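Local structure of 4-hydroxyphenylpyruvate dioxygenase (Pseudomonas putida, 5HMQ) at residues C[314-319]-C[589-594]; C[483-488]-C[612-617]; C[544-549]-C[622-627]. The protein converts 3-dehydroshikimate into protocatechuate through a metal-dependent TIM-barrel domain, which is fused to a C-terminal hydroxyphenylpyruvate dioxygenase-like domain that shows no 4-hydroxyphenylpyruvate or protocatechuate dioxygenase activity. One frame throughout, in Å; residues are numbered along the deposited sequence.

Interaction 1: C[314-319]-C[589-594]; sequences GNWLKR and VYTEPF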
ATOM      1  N   GLY C 314      26.677 -14.044 -14.507  1.00 52.95           N
ATOM      2  CA  GLY C 314      27.627 -15.136 -14.383  1.00 49.32           C
ATOM      3  C   GLY C 314      29.059 -14.657 -14.262  1.00 53.67           C
ATOM      4  O   GLY C 314      29.848 -15.231 -13.512  1.00 56.81           O
ATOM      5  N   ASN C 315      29.406 -13.583 -14.977  1.00 52.28           N
ATOM      6  CA  ASN C 315      30.748 -13.019 -14.862  1.00 55.50           C
ATOM      7  C   ASN C 315      31.010 -12.526 -13.444  1.00 58.43           C
ATOM      8  O   ASN C 315      32.075 -12.782 -12.872  1.00 59.60           O
ATOM      9  CB  ASN C 315      30.936 -11.877 -15.867  1.00 53.81           C
ATOM     10  CG  ASN C 315      31.011 -12.359 -17.302  1.00 54.78           C
ATOM     11  OD1 ASN C 315      31.210 -13.540 -17.562  1.00 55.37           O
ATOM     12  ND2 ASN C 315      30.870 -11.435 -18.243  1.00 58.18           N
ATOM     13  N   TRP C 316      30.045 -11.802 -12.869  1.00 55.46           N
ATOM     14  CA  TRP C 316      30.139 -11.380 -11.478  1.00 50.98           C
ATOM     15  C   TRP C 316      30.417 -12.574 -10.578  1.00 50.58           C
ATOM     16  O   TRP C 316      31.243 -12.498  -9.667  1.00 52.86           O
ATOM     17  CB  TRP C 316      28.847 -10.675 -11.063  1.00 52.01           C
ATOM     18  CG  TRP C 316      28.849  -9.210 -11.344  1.00 50.83           C
ATOM     19  CD1 TRP C 316      28.970  -8.609 -12.565  1.00 50.71           C
ATOM     20  CD2 TRP C 316      28.663  -8.156 -10.395  1.00 48.10           C
ATOM     21  NE1 TRP C 316      28.902  -7.244 -12.428  1.00 49.72           N
ATOM     22  CE2 TRP C 316      28.711  -6.940 -11.107  1.00 48.11           C
ATOM     23  CE3 TRP C 316      28.475  -8.120  -9.010  1.00 50.29           C
ATOM     24  CZ2 TRP C 316      28.573  -5.704 -10.481  1.00 50.59           C
ATOM     25  CZ3 TRP C 316      28.340  -6.892  -8.391  1.00 53.98           C
ATOM     26  CH2 TRP C 316      28.388  -5.700  -9.126  1.00 54.17           C
ATOM     27  N   LEU C 317      29.736 -13.689 -10.830  1.00 49.34           N
ATOM     28  CA  LEU C 317      29.899 -14.842  -9.966  1.00 52.38           C
ATOM     29  C   LEU C 317      31.233 -15.568 -10.168  1.00 54.60           C
ATOM     30  O   LEU C 317      31.836 -16.028  -9.194  1.00 53.92           O
ATOM     31  CB  LEU C 317      28.705 -15.786 -10.133  1.00 50.02           C
ATOM     32  CG  LEU C 317      27.342 -15.191  -9.739  1.00 50.85           C
ATOM     33  CD1 LEU C 317      26.169 -16.015 -10.283  1.00 47.70           C
ATOM     34  CD2 LEU C 317      27.195 -14.987  -8.233  1.00 49.96           C
ATOM     35  N   LYS C 318      31.743 -15.713 -11.376  1.00 54.22           N
ATOM     36  CA  LYS C 318      33.140 -16.214 -11.440  1.00 54.13           C
ATOM     37  C   LYS C 318      34.161 -15.236 -10.832  1.00 53.64           C
ATOM     38  O   LYS C 318      35.087 -15.682 -10.142  1.00 53.62           O
ATOM     39  CB  LYS C 318      33.447 -16.767 -12.835  1.00 55.27           C
ATOM     40  CG  LYS C 318      32.744 -16.070 -13.947  1.00 60.36           C
ATOM     41  CD  LYS C 318      32.643 -16.834 -15.277  1.00 65.66           C
ATOM     42  CE  LYS C 318      31.912 -16.147 -16.370  1.00 68.30           C
ATOM     43  NZ  LYS C 318      32.778 -15.341 -17.172  1.00 70.09           N
ATOM     44  N   ARG C 319      34.011 -13.917 -11.039  1.00 50.21           N
ATOM     45  CA  ARG C 319      34.940 -13.038 -10.336  1.00 52.10           C
ATOM     46  C   ARG C 319      34.823 -13.188  -8.814  1.00 53.59           C
ATOM     47  O   ARG C 319      35.820 -13.022  -8.095  1.00 55.86           O
ATOM     48  CB  ARG C 319      34.748 -11.598 -10.753  1.00 48.41           C
ATOM     49  CG  ARG C 319      34.879 -11.416 -12.240  1.00 48.52           C
ATOM     50  CD  ARG C 319      34.649  -9.987 -12.657  1.00 53.25           C
ATOM     51  NE  ARG C 319      34.999  -9.761 -14.055  1.00 59.97           N
ATOM     52  CZ  ARG C 319      34.110  -9.562 -15.023  1.00 61.21           C
ATOM     53  NH1 ARG C 319      32.812  -9.551 -14.742  1.00 60.55           N
ATOM     54  NH2 ARG C 319      34.516  -9.357 -16.268  1.00 61.76           N
ATOM     55  N   VAL C 589      32.765  -7.099   3.754  1.00 47.21           N
ATOM     56  CA  VAL C 589      32.880  -6.139   2.666  1.00 49.13           C
ATOM     57  C   VAL C 589      31.644  -6.254   1.785  1.00 48.92           C
ATOM     58  O   VAL C 589      30.950  -7.274   1.776  1.00 47.82           O
ATOM     59  CB  VAL C 589      34.156  -6.347   1.822  1.00 47.83           C
ATOM     60  CG1 VAL C 589      35.398  -6.104   2.660  1.00 50.06           C
ATOM     61  CG2 VAL C 589      34.171  -7.745   1.215  1.00 45.24           C
ATOM     62  N   TYR C 590      31.375  -5.188   1.037  1.00 47.65           N
ATOM     63  CA  TYR C 590      30.234  -5.138   0.136  1.00 49.24           C
ATOM     64  C   TYR C 590      30.689  -4.842  -1.286  1.00 50.13           C
ATOM     65  O   TYR C 590      31.674  -4.131  -1.506  1.00 50.57           O
ATOM     66  CB  TYR C 590      29.222  -4.072   0.576  1.00 50.64           C
ATOM     67  CG  TYR C 590      28.619  -4.307   1.943  1.00 50.46           C
ATOM     68  CD1 TYR C 590      27.592  -5.223   2.116  1.00 51.21           C
ATOM     69  CD2 TYR C 590      29.064  -3.603   3.054  1.00 48.51           C
ATOM     70  CE1 TYR C 590      27.027  -5.438   3.356  1.00 50.39           C
ATOM     71  CE2 TYR C 590      28.504  -3.814   4.303  1.00 51.44           C
ATOM     72  CZ  TYR C 590      27.486  -4.735   4.445  1.00 50.17           C
ATOM     73  OH  TYR C 590      26.919  -4.955   5.680  1.00 52.93           O
ATOM     74  N   THR C 591      29.961  -5.396  -2.249  1.00 53.21           N
ATOM     75  CA  THR C 591      30.116  -5.015  -3.643  1.00 51.03           C
ATOM     76  C   THR C 591      29.148  -3.888  -3.985  1.00 51.25           C
ATOM     77  O   THR C 591      28.205  -3.596  -3.247  1.00 52.61           O
ATOM     78  CB  THR C 591      29.870  -6.207  -4.570  1.00 51.57           C
ATOM     79  OG1 THR C 591      28.460  -6.449  -4.674  1.00 53.09           O
ATOM     80  CG2 THR C 591      30.546  -7.454  -4.034  1.00 52.34           C
ATOM     81  N   GLU C 592      29.383  -3.254  -5.129  1.00 52.38           N
ATOM     82  CA  GLU C 592      28.394  -2.346  -5.675  1.00 52.75           C
ATOM     83  C   GLU C 592      27.162  -3.143  -6.097  1.00 55.16           C
ATOM     84  O   GLU C 592      27.240  -4.356  -6.302  1.00 57.41           O
ATOM     85  CB  GLU C 592      28.964  -1.582  -6.868  1.00 49.97           C
ATOM     86  CG  GLU C 592      30.083  -0.620  -6.519  1.00 53.16           C
ATOM     87  CD  GLU C 592      30.653   0.070  -7.743  1.00 57.59           C
ATOM     88  OE1 GLU C 592      30.579  -0.513  -8.845  1.00 59.99           O
ATOM     89  OE2 GLU C 592      31.182   1.194  -7.602  1.00 60.56           O
ATOM     90  N   PRO C 593      26.008  -2.488  -6.215  1.00 54.78           N
ATOM     91  CA  PRO C 593      24.813  -3.201  -6.678  1.00 53.36           C
ATOM     92  C   PRO C 593      25.000  -3.721  -8.096  1.00 52.10           C
ATOM     93  O   PRO C 593      25.569  -3.045  -8.955  1.00 52.47           O
ATOM     94  CB  PRO C 593      23.712  -2.136  -6.608  1.00 52.62           C
ATOM     95  CG  PRO C 593      24.208  -1.143  -5.616  1.00 51.13           C
ATOM     96  CD  PRO C 593      25.695  -1.113  -5.786  1.00 54.20           C
ATOM     97  N   PHE C 594      24.522  -4.941  -8.332  1.00 50.05           N
ATOM     98  CA  PHE C 594      24.503  -5.502  -9.677  1.00 51.92           C
ATOM     99  C   PHE C 594      23.371  -4.849 -10.459  1.00 54.53           C
ATOM    100  O   PHE C 594      22.195  -5.166 -10.245  1.00 52.83           O
ATOM    101  CB  PHE C 594      24.337  -7.020  -9.636  1.00 52.61           C
ATOM    102  CG  PHE C 594      24.123  -7.641 -10.992  1.00 53.46           C
ATOM    103  CD1 PHE C 594      25.195  -7.882 -11.836  1.00 54.53           C
ATOM    104  CD2 PHE C 594      22.849  -7.986 -11.418  1.00 50.28           C
ATOM    105  CE1 PHE C 594      24.999  -8.451 -13.081  1.00 54.26           C
ATOM    106  CE2 PHE C 594      22.648  -8.556 -12.660  1.00 50.51           C
ATOM    107  CZ  PHE C 594      23.724  -8.789 -13.493  1.00 52.88           C
TER

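Interaction 2: C[483-488]-C[612-617]; sequences VKSRAL and YGAANV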
ATOM      1  N   VAL C 483      17.265   3.141  13.821  1.00 83.08           N
ATOM      2  CA  VAL C 483      17.757   2.401  14.963  1.00 83.43           C
ATOM      3  C   VAL C 483      17.437   0.920  14.825  1.00 84.38           C
ATOM      4  O   VAL C 483      18.240   0.070  15.204  1.00 85.88           O
ATOM      5  CB  VAL C 483      17.176   2.981  16.274  1.00 81.39           C
ATOM      6  CG1 VAL C 483      17.796   4.328  16.571  1.00 79.38           C
ATOM      7  CG2 VAL C 483      15.660   3.103  16.195  1.00 79.69           C
ATOM      8  N   LYS C 484      16.226   0.602  14.355  1.00 79.17           N
ATOM      9  CA  LYS C 484      15.701  -0.764  14.346  1.00 77.41           C
ATOM     10  C   LYS C 484      15.712  -1.343  12.923  1.00 74.70           C
ATOM     11  O   LYS C 484      15.118  -0.768  12.006  1.00 73.81           O
ATOM     12  CB  LYS C 484      14.251  -0.787  14.890  1.00 78.89           C
ATOM     13  CG  LYS C 484      13.614  -2.134  15.249  1.00 80.11           C
ATOM     14  CD  LYS C 484      12.709  -2.630  14.204  1.00 81.15           C
ATOM     15  CE  LYS C 484      11.655  -1.699  13.788  1.00 83.09           C
ATOM     16  NZ  LYS C 484      10.742  -1.254  14.863  1.00 82.25           N
ATOM     17  N   SER C 485      16.394  -2.470  12.735  1.00 70.34           N
ATOM     18  CA  SER C 485      16.346  -3.209  11.478  1.00 68.61           C
ATOM     19  C   SER C 485      15.784  -4.600  11.743  1.00 67.36           C
ATOM     20  O   SER C 485      16.330  -5.338  12.568  1.00 66.27           O
ATOM     21  CB  SER C 485      17.726  -3.287  10.818  1.00 67.51           C
ATOM     22  OG  SER C 485      18.674  -3.917  11.660  1.00 69.03           O
ATOM     23  N   ARG C 486      14.693  -4.960  11.060  1.00 62.12           N
ATOM     24  CA  ARG C 486      14.028  -6.231  11.332  1.00 59.56           C
ATOM     25  C   ARG C 486      14.628  -7.369  10.519  1.00 56.87           C
ATOM     26  O   ARG C 486      15.117  -7.180   9.404  1.00 59.79           O
ATOM     27  CB  ARG C 486      12.518  -6.202  11.064  1.00 59.89           C
ATOM     28  CG  ARG C 486      11.681  -5.233  11.866  1.00 61.22           C
ATOM     29  CD  ARG C 486      10.248  -5.770  11.897  1.00 62.01           C
ATOM     30  NE  ARG C 486       9.226  -4.816  11.483  1.00 64.06           N
ATOM     31  CZ  ARG C 486       7.941  -5.132  11.355  1.00 66.24           C
ATOM     32  NH1 ARG C 486       7.539  -6.372  11.605  1.00 65.93           N
ATOM     33  NH2 ARG C 486       7.058  -4.217  10.977  1.00 65.37           N
ATOM     34  N   ALA C 487      14.575  -8.567  11.101  1.00 52.54           N
ATOM     35  CA  ALA C 487      15.089  -9.767  10.466  1.00 50.16           C
ATOM     36  C   ALA C 487      14.362 -10.975  11.037  1.00 49.64           C
ATOM     37  O   ALA C 487      13.825 -10.932  12.146  1.00 50.88           O
ATOM     38  CB  ALA C 487      16.603  -9.917  10.672  1.00 52.44           C
ATOM     39  N   LEU C 488      14.325 -12.046  10.249  1.00 46.89           N
ATOM     40  CA  LEU C 488      13.784 -13.322  10.690  1.00 46.02           C
ATOM     41  C   LEU C 488      14.871 -14.388  10.627  1.00 47.18           C
ATOM     42  O   LEU C 488      15.949 -14.186  10.059  1.00 47.73           O
ATOM     43  CB  LEU C 488      12.567 -13.732   9.852  1.00 48.50           C
ATOM     44  CG  LEU C 488      11.380 -12.770   9.902  1.00 50.26           C
ATOM     45  CD1 LEU C 488      10.333 -13.171   8.866  1.00 52.37           C
ATOM     46  CD2 LEU C 488      10.774 -12.685  11.312  1.00 47.32           C
ATOM     47  N   TYR C 612      24.772  -8.637  12.270  1.00 52.26           N
ATOM     48  CA  TYR C 612      24.886  -8.357  10.847  1.00 52.68           C
ATOM     49  C   TYR C 612      25.804  -7.184  10.544  1.00 54.68           C
ATOM     50  O   TYR C 612      25.932  -6.806   9.373  1.00 55.46           O
ATOM     51  CB  TYR C 612      23.511  -8.060  10.228  1.00 51.88           C
ATOM     52  CG  TYR C 612      22.504  -9.190  10.240  1.00 52.12           C
ATOM     53  CD1 TYR C 612      22.621 -10.259   9.360  1.00 50.96           C
ATOM     54  CD2 TYR C 612      21.406  -9.160  11.089  1.00 53.17           C
ATOM     55  CE1 TYR C 612      21.693 -11.286   9.350  1.00 50.57           C
ATOM     56  CE2 TYR C 612      20.471 -10.182  11.086  1.00 54.63           C
ATOM     57  CZ  TYR C 612      20.620 -11.241  10.213  1.00 52.44           C
ATOM     58  OH  TYR C 612      19.693 -12.260  10.205  1.00 51.93           O
ATOM     59  N   GLY C 613      26.440  -6.597  11.551  1.00 59.18           N
ATOM     60  CA  GLY C 613      27.243  -5.409  11.326  1.00 56.77           C
ATOM     61  C   GLY C 613      26.414  -4.213  10.916  1.00 57.02           C
ATOM     62  O   GLY C 613      26.849  -3.425  10.067  1.00 56.62           O
ATOM     63  N   ALA C 614      25.220  -4.066  11.496  1.00 58.84           N
ATOM     64  CA  ALA C 614      24.335  -2.963  11.137  1.00 61.84           C
ATOM     65  C   ALA C 614      24.941  -1.604  11.454  1.00 64.12           C
ATOM     66  O   ALA C 614      24.514  -0.600  10.872  1.00 63.59           O
ATOM     67  CB  ALA C 614      22.991  -3.115  11.851  1.00 61.75           C
ATOM     68  N   ALA C 615      25.921  -1.547  12.361  1.00 63.68           N
ATOM     69  CA  ALA C 615      26.554  -0.279  12.702  1.00 63.51           C
ATOM     70  C   ALA C 615      27.259   0.360  11.512  1.00 62.38           C
ATOM     71  O   ALA C 615      27.552   1.560  11.554  1.00 65.90           O
ATOM     72  CB  ALA C 615      27.546  -0.478  13.849  1.00 62.46           C
ATOM     73  N   ASN C 616      27.535  -0.404  10.457  1.00 60.68           N
ATOM     74  CA  ASN C 616      28.258   0.090   9.294  1.00 59.43           C
ATOM     75  C   ASN C 616      27.345   0.406   8.115  1.00 60.13           C
ATOM     76  O   ASN C 616      27.844   0.675   7.018  1.00 61.74           O
ATOM     77  CB  ASN C 616      29.327  -0.920   8.864  1.00 61.03           C
ATOM     78  CG  ASN C 616      30.423  -1.093   9.899  1.00 62.49           C
ATOM     79  OD1 ASN C 616      30.861  -0.126  10.526  1.00 63.70           O
ATOM     80  ND2 ASN C 616      30.872  -2.330  10.084  1.00 59.59           N
ATOM     81  N   VAL C 617      26.024   0.381   8.313  1.00 59.65           N
ATOM     82  CA  VAL C 617      25.108   0.610   7.198  1.00 61.06           C
ATOM     83  C   VAL C 617      25.245   2.035   6.676  1.00 60.85           C
ATOM     84  O   VAL C 617      25.240   2.266   5.460  1.00 59.17           O
ATOM     85  CB  VAL C 617      23.660   0.287   7.618  1.00 61.23           C
ATOM     86  CG1 VAL C 617      22.677   1.256   6.974  1.00 57.61           C
ATOM     87  CG2 VAL C 617      23.312  -1.145   7.237  1.00 61.84           C
TER

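Interaction 3: C[544-549]-C[622-627]; sequences PLLEIP and AAMAKA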
ATOM      1  N   PRO C 544      33.625  -5.319  -8.068  1.00 53.81           N
ATOM      2  CA  PRO C 544      33.601  -3.892  -7.683  1.00 51.02           C
ATOM      3  C   PRO C 544      33.260  -3.680  -6.212  1.00 52.89           C
ATOM      4  O   PRO C 544      32.194  -3.171  -5.836  1.00 56.56           O
ATOM      5  CB  PRO C 544      32.538  -3.320  -8.625  1.00 48.87           C
ATOM      6  CG  PRO C 544      31.600  -4.446  -8.832  1.00 53.23           C
ATOM      7  CD  PRO C 544      32.426  -5.706  -8.831  1.00 53.72           C
ATOM      8  N   LEU C 545      34.189  -4.076  -5.345  1.00 53.72           N
ATOM      9  CA  LEU C 545      34.026  -3.856  -3.916  1.00 52.31           C
ATOM     10  C   LEU C 545      34.151  -2.366  -3.590  1.00 53.82           C
ATOM     11  O   LEU C 545      34.838  -1.608  -4.283  1.00 55.38           O
ATOM     12  CB  LEU C 545      35.061  -4.670  -3.139  1.00 51.70           C
ATOM     13  CG  LEU C 545      35.057  -6.166  -3.439  1.00 52.12           C
ATOM     14  CD1 LEU C 545      36.392  -6.768  -3.024  1.00 52.90           C
ATOM     15  CD2 LEU C 545      33.907  -6.874  -2.733  1.00 50.71           C
ATOM     16  N   LEU C 546      33.500  -1.955  -2.504  1.00 56.55           N
ATOM     17  CA  LEU C 546      33.413  -0.540  -2.170  1.00 55.83           C
ATOM     18  C   LEU C 546      34.725  -0.006  -1.609  1.00 58.36           C
ATOM     19  O   LEU C 546      35.484  -0.720  -0.948  1.00 56.45           O
ATOM     20  CB  LEU C 546      32.305  -0.302  -1.151  1.00 55.47           C
ATOM     21  CG  LEU C 546      30.919  -0.822  -1.518  1.00 56.80           C
ATOM     22  CD1 LEU C 546      29.948  -0.556  -0.385  1.00 54.55           C
ATOM     23  CD2 LEU C 546      30.444  -0.161  -2.801  1.00 57.78           C
ATOM     24  N   GLU C 547      34.974   1.275  -1.870  1.00 63.96           N
ATOM     25  CA  GLU C 547      36.078   2.004  -1.259  1.00 63.54           C
ATOM     26  C   GLU C 547      35.594   2.678   0.015  1.00 65.02           C
ATOM     27  O   GLU C 547      34.621   3.440  -0.009  1.00 67.04           O
ATOM     28  CB  GLU C 547      36.639   3.059  -2.216  1.00 65.97           C
ATOM     29  CG  GLU C 547      37.699   3.958  -1.584  1.00 70.11           C
ATOM     30  CD  GLU C 547      38.321   4.920  -2.576  1.00 71.74           C
ATOM     31  OE1 GLU C 547      38.453   4.552  -3.762  1.00 70.87           O
ATOM     32  OE2 GLU C 547      38.658   6.053  -2.173  1.00 73.26           O
ATOM     33  N   ILE C 548      36.273   2.404   1.116  1.00 66.39           N
ATOM     34  CA  ILE C 548      35.888   2.903   2.432  1.00 67.49           C
ATOM     35  C   ILE C 548      36.779   4.094   2.767  1.00 71.33           C
ATOM     36  O   ILE C 548      38.008   3.979   2.651  1.00 73.33           O
ATOM     37  CB  ILE C 548      36.006   1.808   3.507  1.00 64.35           C
ATOM     38  CG1 ILE C 548      35.199   0.575   3.096  1.00 63.27           C
ATOM     39  CG2 ILE C 548      35.528   2.328   4.850  1.00 63.38           C
ATOM     40  CD1 ILE C 548      33.742   0.865   2.807  1.00 65.17           C
ATOM     41  N   PRO C 549      36.219   5.233   3.170  1.00 71.99           N
ATOM     42  CA  PRO C 549      37.045   6.423   3.389  1.00 71.45           C
ATOM     43  C   PRO C 549      37.979   6.255   4.579  1.00 71.49           C
ATOM     44  O   PRO C 549      37.766   5.426   5.468  1.00 69.78           O
ATOM     45  CB  PRO C 549      36.017   7.534   3.643  1.00 71.43           C
ATOM     46  CG  PRO C 549      34.723   7.001   3.109  1.00 69.65           C
ATOM     47  CD  PRO C 549      34.783   5.522   3.311  1.00 71.38           C
ATOM     48  N   ALA C 622      26.965   5.667   2.266  1.00 65.93           N
ATOM     49  CA  ALA C 622      27.795   6.768   1.790  1.00 63.29           C
ATOM     50  C   ALA C 622      28.740   6.306   0.689  1.00 64.15           C
ATOM     51  O   ALA C 622      28.974   7.031  -0.285  1.00 64.56           O
ATOM     52  CB  ALA C 622      28.578   7.377   2.953  1.00 59.16           C
ATOM     53  N   ALA C 623      29.296   5.099   0.830  1.00 64.81           N
ATOM     54  CA  ALA C 623      30.209   4.574  -0.181  1.00 64.02           C
ATOM     55  C   ALA C 623      29.492   4.329  -1.504  1.00 63.86           C
ATOM     56  O   ALA C 623      29.990   4.711  -2.570  1.00 64.78           O
ATOM     57  CB  ALA C 623      30.862   3.287   0.322  1.00 64.49           C
HETATM   58  N   MSE C 624      28.323   3.695  -1.458  1.00 64.56           N
HETATM   59  CA  MSE C 624      27.550   3.431  -2.669  1.00 64.99           C
HETATM   60  C   MSE C 624      27.040   4.727  -3.294  1.00 67.50           C
HETATM   61  O   MSE C 624      26.784   4.785  -4.497  1.00 67.88           O
HETATM   62  CB  MSE C 624      26.375   2.497  -2.369  1.00 62.94           C
HETATM   63  CG  MSE C 624      26.778   1.057  -2.089  1.00 67.99           C
HETATM   64 SE   MSE C 624      25.254  -0.120  -1.740  1.00 73.74          SE
HETATM   65  CE  MSE C 624      26.217  -1.796  -1.514  1.00 70.66           C
ATOM     66  N   ALA C 625      26.898   5.766  -2.466  1.00 66.67           N
ATOM     67  CA  ALA C 625      26.430   7.053  -2.969  1.00 67.71           C
ATOM     68  C   ALA C 625      27.401   7.639  -3.986  1.00 69.22           C
ATOM     69  O   ALA C 625      26.982   8.177  -5.017  1.00 71.03           O
ATOM     70  CB  ALA C 625      26.217   8.026  -1.810  1.00 66.97           C
ATOM     71  N   LYS C 626      28.704   7.542  -3.715  1.00 70.19           N
ATOM     72  CA  LYS C 626      29.728   8.047  -4.630  1.00 69.85           C
ATOM     73  C   LYS C 626      29.785   7.130  -5.849  1.00 71.14           C
ATOM     74  O   LYS C 626      30.612   6.221  -5.954  1.00 71.25           O
ATOM     75  CB  LYS C 626      31.080   8.138  -3.931  1.00 69.33           C
ATOM     76  CG  LYS C 626      31.094   9.082  -2.737  1.00 69.92           C
ATOM     77  CD  LYS C 626      32.472   9.155  -2.092  1.00 70.14           C
ATOM     78  CE  LYS C 626      33.472   9.883  -2.979  1.00 68.71           C
ATOM     79  NZ  LYS C 626      34.834   9.914  -2.370  1.00 63.41           N
ATOM     80  N   ALA C 627      28.875   7.378  -6.786  1.00 75.77           N
ATOM     81  CA  ALA C 627      28.802   6.608  -8.022  1.00 74.84           C
ATOM     82  C   ALA C 627      28.112   7.421  -9.113  1.00 73.26           C
ATOM     83  O   ALA C 627      28.097   8.651  -9.067  1.00 71.38           O
ATOM     84  CB  ALA C 627      28.070   5.295  -7.793  1.00 73.37           C
TER

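Interaction 1: C[314-319]-C[589-594]
The junction between the two VOC modules of the dioxygenase-like domain is packed here by Trp-316, near the end of helix 307-319, against Thr-591 to Phe-594 of segment 589-594. Trp-316 supplies nearly all of the helix side of the 203 Å² buried between the segments. Phe-594 meets its indole as a T-shaped (edge-to-face) pair: with CG anti to the backbone N (chi1 172°), the phenyl edge points at the five-membered ring, with centroids 5.0 Å apart and planes at 83°. Phe-594 CD1 stands over the indole and comes within 3.7 Å of Trp-316 CE2. Phe-594 CB lies over the six-membered ring, 4.2 Å from the centroid and almost on the ring normal, a CH-pi contact. The far rim of the indole meets polar atoms instead. Glu-592 O lies near the ring plane, 3.3 Å from Trp-316 CH2, and Thr-591 OG1 sits at the same rim, 3.7 Å from Trp-316 CZ3. That hydroxyl is held in place, since Thr-591 OG1 donates to Glu-592 O at 2.9 Å and is also hydrogen-bonded to the backbone N of Phe-600. The indole therefore presents its electron-rich face to C-H groups and its C-H rim to oxygens, consistent with dispersion and weak electrostatics holding the two modules together here.

Interaction 2: C[483-488]-C[612-617]
Ser-485 and Ala-487, alternate residues of strand 484-489, face Ala-614 and Tyr-612 with the chains running in opposite senses. The CA atoms of Ser-485 and Ala-614 are 8.0 Å apart and those of Ala-487 and Tyr-612 9.9 Å, too wide for backbone pairing, so the loop leans on the sheet through side chains without adding a strand. Past Tyr-612 the loop turns at Gly-613, whose phi is positive, and winds into the 3-10 segment 614-616 ahead of helix 617-625. Tyr-612 carries the largest single share of the 111 Å² buried here. Its CG lies beside the backbone N and anti to the carbonyl carbon (chi1 -64°), which sends the ring toward the strand. Ala-487 CB approaches obliquely, equally near Tyr-612 CE2 and Tyr-612 OH, each at 3.9 Å. At the other end, Ser-485 OG only grazes Ala-614 CB, at 4.4 Å. Pro-498 of the adjoining strand 496-501 also packs on Tyr-612, and the phenol oxygen has a weak hydrogen bond to Arg-496 NE. The same ring meets His-445, a magnesium ligand, edge-to-face, and the nearest atom of the Tyr-612 side chain is about 5 Å from the magnesium ion. The contacts are thus light and mostly apolar, and their chemistry implies positioning, not bonding: a methyl group of the sheet lies against a ring that probably belongs to the second shell, and that ring in turn packs on a residue that binds the metal in the C-terminal domain.

Interaction 3: C[544-549]-C[622-627]
Leu-546 and Met-624 both place CG beside the backbone N and anti to the carbonyl carbon (chi1 -54° and -72°), and these torsions bring the leucine branch onto the selenomethionine side chain. Leu-546 CD1 and CD2 each lie 3.9 Å from Met-624 CG, so the fork of the leucine straddles that methylene. Beyond CG the selenomethionine is extended, and its terminal Met-624 CE reaches to 4.1 Å from Leu-546 CD1. CD1 has a further neighbour, for Ala-623 CB stands 4.0 Å from Leu-546 CD1. At Ala-623, one residue earlier on the helix, the backbones come close: its CB is 3.8 Å from Glu-547 O, and the CA atoms of Leu-546 and Ala-623 are 6.4 Å apart. Glu-547 OE2 and Lys-626 NZ, 5.4 Å apart, are too distant for a salt bridge, though their opposite charges may attract weakly. This apolar packing joins the last turn of helix 617-625 to the loop between helices 531-541 and 550-559. The loop is also tied by backbone hydrogen bonds, Leu-546 with Tyr-590 and Pro-544 with Glu-592, to segment 589-594.

In the fold
All three contacts belong to the dioxygenase-like domain, and their segments alternate along the chain. Interactions 1 and 3 share the neighbourhood of 589-594, with centres 14 Å apart, and Pro-544 of interaction 3 also packs on Trp-316 of interaction 1. Both are partly buried and cover about 200 Å² each, yet interaction 1 is aromatic and joins two modules, whereas interaction 3 is aliphatic, includes the exposed Glu-547 and packs against the chain's final helix. Interaction 2 is smaller but more buried and nearest the magnesium. It lies at the beginning of that same final helix and reaches the same sheet as interaction 1, but near the opposite edge of the sheet.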